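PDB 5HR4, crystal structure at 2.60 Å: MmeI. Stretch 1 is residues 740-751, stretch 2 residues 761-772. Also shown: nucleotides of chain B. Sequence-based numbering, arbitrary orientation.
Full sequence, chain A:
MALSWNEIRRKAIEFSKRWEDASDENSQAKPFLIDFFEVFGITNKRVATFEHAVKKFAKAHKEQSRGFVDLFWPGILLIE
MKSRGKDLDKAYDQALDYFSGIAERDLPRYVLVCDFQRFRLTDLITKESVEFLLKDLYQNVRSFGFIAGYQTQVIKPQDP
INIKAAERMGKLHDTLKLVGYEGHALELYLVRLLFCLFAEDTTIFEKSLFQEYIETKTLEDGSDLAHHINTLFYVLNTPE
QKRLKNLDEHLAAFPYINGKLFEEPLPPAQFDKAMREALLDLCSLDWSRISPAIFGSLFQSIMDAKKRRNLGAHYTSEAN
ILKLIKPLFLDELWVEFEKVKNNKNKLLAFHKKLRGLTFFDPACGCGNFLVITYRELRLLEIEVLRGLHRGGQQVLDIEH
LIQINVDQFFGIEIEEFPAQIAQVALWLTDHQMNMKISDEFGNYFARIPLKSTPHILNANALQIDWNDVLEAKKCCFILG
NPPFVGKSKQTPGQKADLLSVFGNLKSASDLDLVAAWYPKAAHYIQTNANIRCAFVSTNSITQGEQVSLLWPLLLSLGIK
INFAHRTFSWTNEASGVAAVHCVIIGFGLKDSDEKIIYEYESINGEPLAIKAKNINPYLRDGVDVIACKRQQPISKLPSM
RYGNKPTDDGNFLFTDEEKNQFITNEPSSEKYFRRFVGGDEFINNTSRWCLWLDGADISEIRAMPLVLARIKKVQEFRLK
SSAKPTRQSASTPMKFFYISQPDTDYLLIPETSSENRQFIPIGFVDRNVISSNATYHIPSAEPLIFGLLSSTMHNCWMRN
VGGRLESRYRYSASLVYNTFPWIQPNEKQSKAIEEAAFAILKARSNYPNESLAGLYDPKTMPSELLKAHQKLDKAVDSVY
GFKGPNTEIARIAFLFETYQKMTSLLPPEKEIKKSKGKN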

# COMPACT_ATOMS: atom_id res chain seq x y z
N SER A 740 13.90 -9.83 29.89
CA SER A 740 15.28 -9.59 29.54
C SER A 740 16.01 -8.71 30.54
O SER A 740 17.23 -8.63 30.47
CB SER A 740 15.38 -8.93 28.16
OG SER A 740 14.58 -7.76 28.12
N GLN A 741 15.29 -8.07 31.47
CA GLN A 741 15.80 -7.14 32.47
C GLN A 741 17.22 -7.45 32.90
O GLN A 741 17.52 -8.59 33.28
CB GLN A 741 14.89 -7.14 33.70
CG GLN A 741 15.19 -6.05 34.71
CD GLN A 741 15.05 -4.67 34.10
OE1 GLN A 741 14.43 -4.51 33.05
NE2 GLN A 741 15.65 -3.67 34.75
N PRO A 742 18.13 -6.50 32.81
CA PRO A 742 19.51 -6.72 33.26
C PRO A 742 19.65 -6.50 34.76
O PRO A 742 18.71 -6.13 35.46
CB PRO A 742 20.31 -5.67 32.47
CG PRO A 742 19.29 -4.87 31.67
CD PRO A 742 17.94 -5.17 32.21
N ASP A 743 20.88 -6.73 35.25
CA ASP A 743 21.24 -6.44 36.63
C ASP A 743 22.02 -5.14 36.80
O ASP A 743 22.07 -4.60 37.91
CB ASP A 743 22.05 -7.61 37.21
N THR A 744 22.62 -4.61 35.73
CA THR A 744 23.30 -3.33 35.75
C THR A 744 22.44 -2.26 35.09
O THR A 744 21.52 -2.57 34.32
CB THR A 744 24.65 -3.44 35.02
N ASP A 745 22.73 -0.99 35.38
CA ASP A 745 22.15 0.15 34.67
C ASP A 745 22.39 0.02 33.16
O ASP A 745 23.35 -0.65 32.75
CB ASP A 745 22.75 1.47 35.16
CG ASP A 745 22.55 1.68 36.64
OD1 ASP A 745 22.16 0.72 37.33
OD2 ASP A 745 22.81 2.81 37.14
N TYR A 746 21.56 0.63 32.32
CA TYR A 746 21.64 0.33 30.89
C TYR A 746 21.29 1.54 30.02
O TYR A 746 20.63 2.49 30.46
CB TYR A 746 20.74 -0.86 30.53
CG TYR A 746 19.30 -0.66 30.93
CD1 TYR A 746 18.39 -0.11 30.04
CD2 TYR A 746 18.84 -1.01 32.20
CE1 TYR A 746 17.07 0.08 30.38
CE2 TYR A 746 17.51 -0.81 32.56
CZ TYR A 746 16.63 -0.26 31.64
OH TYR A 746 15.30 -0.06 31.95
N LEU A 747 21.72 1.47 28.77
CA LEU A 747 21.44 2.50 27.77
C LEU A 747 20.23 2.08 26.94
O LEU A 747 20.26 1.04 26.30
CB LEU A 747 22.66 2.71 26.88
CG LEU A 747 22.51 3.60 25.66
CD1 LEU A 747 22.29 5.04 26.08
CD2 LEU A 747 23.76 3.48 24.78
N LEU A 748 19.19 2.91 26.95
CA LEU A 748 17.92 2.61 26.30
C LEU A 748 17.81 3.30 24.95
O LEU A 748 18.07 4.51 24.84
CB LEU A 748 16.77 3.08 27.20
CG LEU A 748 15.35 2.62 26.85
CD1 LEU A 748 14.49 2.73 28.09
CD2 LEU A 748 14.75 3.47 25.73
N ILE A 749 17.37 2.56 23.93
CA ILE A 749 17.12 3.09 22.59
C ILE A 749 15.64 2.87 22.26
O ILE A 749 15.19 1.72 22.20
CB ILE A 749 17.99 2.43 21.52
CG1 ILE A 749 19.48 2.46 21.90
CG2 ILE A 749 17.73 3.09 20.17
CD1 ILE A 749 19.94 1.29 22.78
N PRO A 750 14.85 3.91 22.03
CA PRO A 750 13.45 3.71 21.67
C PRO A 750 13.30 3.00 20.33
O PRO A 750 14.09 3.20 19.40
CB PRO A 750 12.90 5.14 21.59
CG PRO A 750 13.75 5.90 22.55
CD PRO A 750 15.13 5.31 22.38
N GLU A 751 12.24 2.19 20.21
CA GLU A 751 12.10 1.37 19.02
C GLU A 751 11.49 2.14 17.85
O GLU A 751 12.01 2.10 16.74
CB GLU A 751 11.28 0.12 19.34
CG GLU A 751 11.33 -0.95 18.26
CD GLU A 751 9.95 -1.40 17.83
OE1 GLU A 751 9.02 -0.55 17.86
OE2 GLU A 751 9.79 -2.59 17.49
N PRO A 761 16.54 10.03 20.13
CA PRO A 761 16.79 10.27 21.56
C PRO A 761 17.04 8.99 22.34
O PRO A 761 16.12 8.20 22.56
CB PRO A 761 15.50 10.94 22.04
CG PRO A 761 14.81 11.40 20.80
CD PRO A 761 15.20 10.46 19.71
N ILE A 762 18.28 8.78 22.76
CA ILE A 762 18.64 7.65 23.59
C ILE A 762 19.16 8.16 24.94
O ILE A 762 19.43 9.35 25.11
CB ILE A 762 19.68 6.77 22.89
CG1 ILE A 762 20.96 7.56 22.65
CG2 ILE A 762 19.15 6.30 21.55
CD1 ILE A 762 21.96 6.78 21.89
N GLY A 763 19.28 7.27 25.92
CA GLY A 763 19.77 7.75 27.20
C GLY A 763 19.99 6.63 28.19
O GLY A 763 19.72 5.46 27.90
N PHE A 764 20.49 6.99 29.37
CA PHE A 764 20.77 6.01 30.41
C PHE A 764 19.62 5.93 31.41
O PHE A 764 18.97 6.92 31.73
CB PHE A 764 22.06 6.35 31.16
CG PHE A 764 23.29 6.10 30.36
CD1 PHE A 764 23.82 4.83 30.26
CD2 PHE A 764 23.94 7.15 29.72
CE1 PHE A 764 24.99 4.60 29.53
CE2 PHE A 764 25.10 6.94 28.99
CZ PHE A 764 25.62 5.67 28.89
N VAL A 765 19.39 4.71 31.90
CA VAL A 765 18.26 4.39 32.76
C VAL A 765 18.72 3.51 33.91
O VAL A 765 19.61 2.66 33.75
CB VAL A 765 17.14 3.69 31.95
CG1 VAL A 765 15.87 3.64 32.74
CG2 VAL A 765 16.90 4.39 30.64
N ASP A 766 18.11 3.71 35.08
CA ASP A 766 18.45 2.94 36.28
C ASP A 766 18.03 1.48 36.15
O ASP A 766 16.99 1.15 35.57
CB ASP A 766 17.79 3.54 37.53
CG ASP A 766 18.15 2.78 38.81
OD1 ASP A 766 17.43 1.80 39.15
OD2 ASP A 766 19.14 3.16 39.48
N ARG A 767 18.84 0.59 36.74
CA ARG A 767 18.62 -0.85 36.64
C ARG A 767 17.28 -1.28 37.23
O ARG A 767 16.81 -2.39 36.92
CB ARG A 767 19.75 -1.62 37.33
CG ARG A 767 19.90 -1.31 38.82
CD ARG A 767 21.04 -2.09 39.41
NE ARG A 767 21.04 -2.09 40.86
CZ ARG A 767 20.49 -3.05 41.61
NH1 ARG A 767 19.91 -4.09 41.01
NH2 ARG A 767 20.54 -2.97 42.94
N ASN A 768 16.65 -0.44 38.05
CA ASN A 768 15.39 -0.81 38.69
C ASN A 768 14.16 -0.47 37.86
O ASN A 768 13.06 -0.90 38.20
CB ASN A 768 15.28 -0.15 40.07
CG ASN A 768 15.95 -0.97 41.17
OD1 ASN A 768 15.84 -2.20 41.19
ND2 ASN A 768 16.66 -0.29 42.08
N VAL A 769 14.31 0.28 36.79
CA VAL A 769 13.16 0.56 35.94
C VAL A 769 13.09 -0.52 34.88
O VAL A 769 14.11 -0.94 34.31
CB VAL A 769 13.23 1.97 35.33
CG1 VAL A 769 14.42 2.77 35.90
CG2 VAL A 769 13.21 1.91 33.80
N ILE A 770 11.89 -1.02 34.64
CA ILE A 770 11.66 -2.11 33.70
C ILE A 770 11.41 -1.50 32.33
O ILE A 770 10.52 -0.65 32.19
CB ILE A 770 10.48 -2.97 34.16
CG1 ILE A 770 10.75 -3.57 35.56
CG2 ILE A 770 10.15 -4.05 33.14
CD1 ILE A 770 11.93 -4.56 35.62
N SER A 771 12.19 -1.90 31.33
CA SER A 771 12.04 -1.38 29.96
C SER A 771 11.15 -2.30 29.13
O SER A 771 11.34 -3.52 29.12
CB SER A 771 13.40 -1.20 29.28
OG SER A 771 14.25 -2.31 29.51
N SER A 772 10.19 -1.71 28.42
CA SER A 772 9.20 -2.43 27.63
C SER A 772 9.80 -2.89 26.30
O SER A 772 10.89 -2.46 25.90
CB SER A 772 7.96 -1.55 27.43
OG SER A 772 7.47 -1.53 26.11
P DC B 5 11.09 -4.35 9.92
OP1 DC B 5 11.56 -4.44 8.52
OP2 DC B 5 11.38 -3.19 10.79
O5' DC B 5 9.51 -4.45 9.90
C5' DC B 5 8.88 -5.53 9.28
C4' DC B 5 7.49 -5.67 9.86
O4' DC B 5 7.58 -5.95 11.26
C3' DC B 5 6.67 -4.41 9.82
O3' DC B 5 6.08 -4.28 8.56
C2' DC B 5 5.63 -4.65 10.92
C1' DC B 5 6.32 -5.68 11.82
N1 DC B 5 6.53 -5.25 13.19
C2 DC B 5 5.84 -5.90 14.22
O2 DC B 5 5.05 -6.80 13.92
N3 DC B 5 6.05 -5.52 15.50
C4 DC B 5 6.91 -4.53 15.76
N4 DC B 5 7.11 -4.18 17.04
C5 DC B 5 7.62 -3.86 14.72
C6 DC B 5 7.40 -4.26 13.47

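Residues 746-750 and 763-765 form a short antiparallel ladder. Two hydrogen-bonded pairs flank a non-hydrogen-bonded one: Tyr 746 N donates to Val 765 O (3.2 Å) and Val 765 N to Tyr 746 O (2.9 Å), while Leu 748 N donates to Gly 763 O (2.8 Å) and Gly 763 N to Leu 748 O (3.2 Å). Between them, Leu 747 faces Phe 764, whose CA lies 3.5 Å from Tyr 746 O in a CA-H...O contact; Leu 747 CA makes the matching contact with Gly 763 O at 3.4 Å. The strand axes run at 125° to one another, well short of strict antiparallel alignment.

Tyr 746 has the largest contact area in its stretch. Its CA-to-CB bond points to the face of the sheet shared with Val 765 and Leu 748, yet chi1 of 56° (p) and chi2 of 92° lay the ring along the second stretch. In this pose Val 765 CB sits over one ring face, 4.3 Å from the centroid of the Tyr 746 ring, a CH-pi contact. The hydroxyl reaches the last residue of the type I turn from Asp 766 to Val 769, where Tyr 746 OH donates to Val 769 O at 2.8 Å, near the plane of the ring. Val 765, with chi1 t, also places CG2 3.7 Å from Leu 748 CB, so its side chain touches both neighbours on this face. Gly 763 adds no side chain here.

On the other face, Leu 747 adopts the t, p rotamer, which brings its end closer to the second stretch than its CA-to-CB direction alone would suggest. Its CD1 stands 4.2 Å from the centroid of the Phe 764 ring and only 3° off the ring normal, an almost axial CH-pi contact. Phe 764, with chi1 of -72° (m) and chi2 of -81°, presents the ring face to this methyl. Farther along, Ile 749 CG2 meets Ile 762 CG2 at 3.8 Å, and Pro 750 CD approaches Pro 761 O to 3.1 Å.

At the opposite end of the ladder, polar groups serve the turn. The turn is closed by Val 769 N donating to Asp 766 O (3.1 Å), and the t rotamer of Asp 766 lets its OD1 accept from Asn 768 N at 2.6 Å. Gln 741, t at chi1 and p at chi2, directs its amide to the main chain here: NE2 donates to Val 769 O at 3.2 Å and, weakly, to Arg 767 O at 2.8 Å. Val 769 O therefore accepts from both Gln 741 and Tyr 746. Asp 745, chi1 m, accepts a weak bond at OD1 from Arg 767 N, 3.4 Å away. The Arg 767 side chain extends past the loop, its CD 3.1 Å from Asp 743 O.

Beyond the ladder, Glu 751 OE2 accepts a hydrogen bond from N4 of the chain B deoxycytidine DC5 at 3.1 Å.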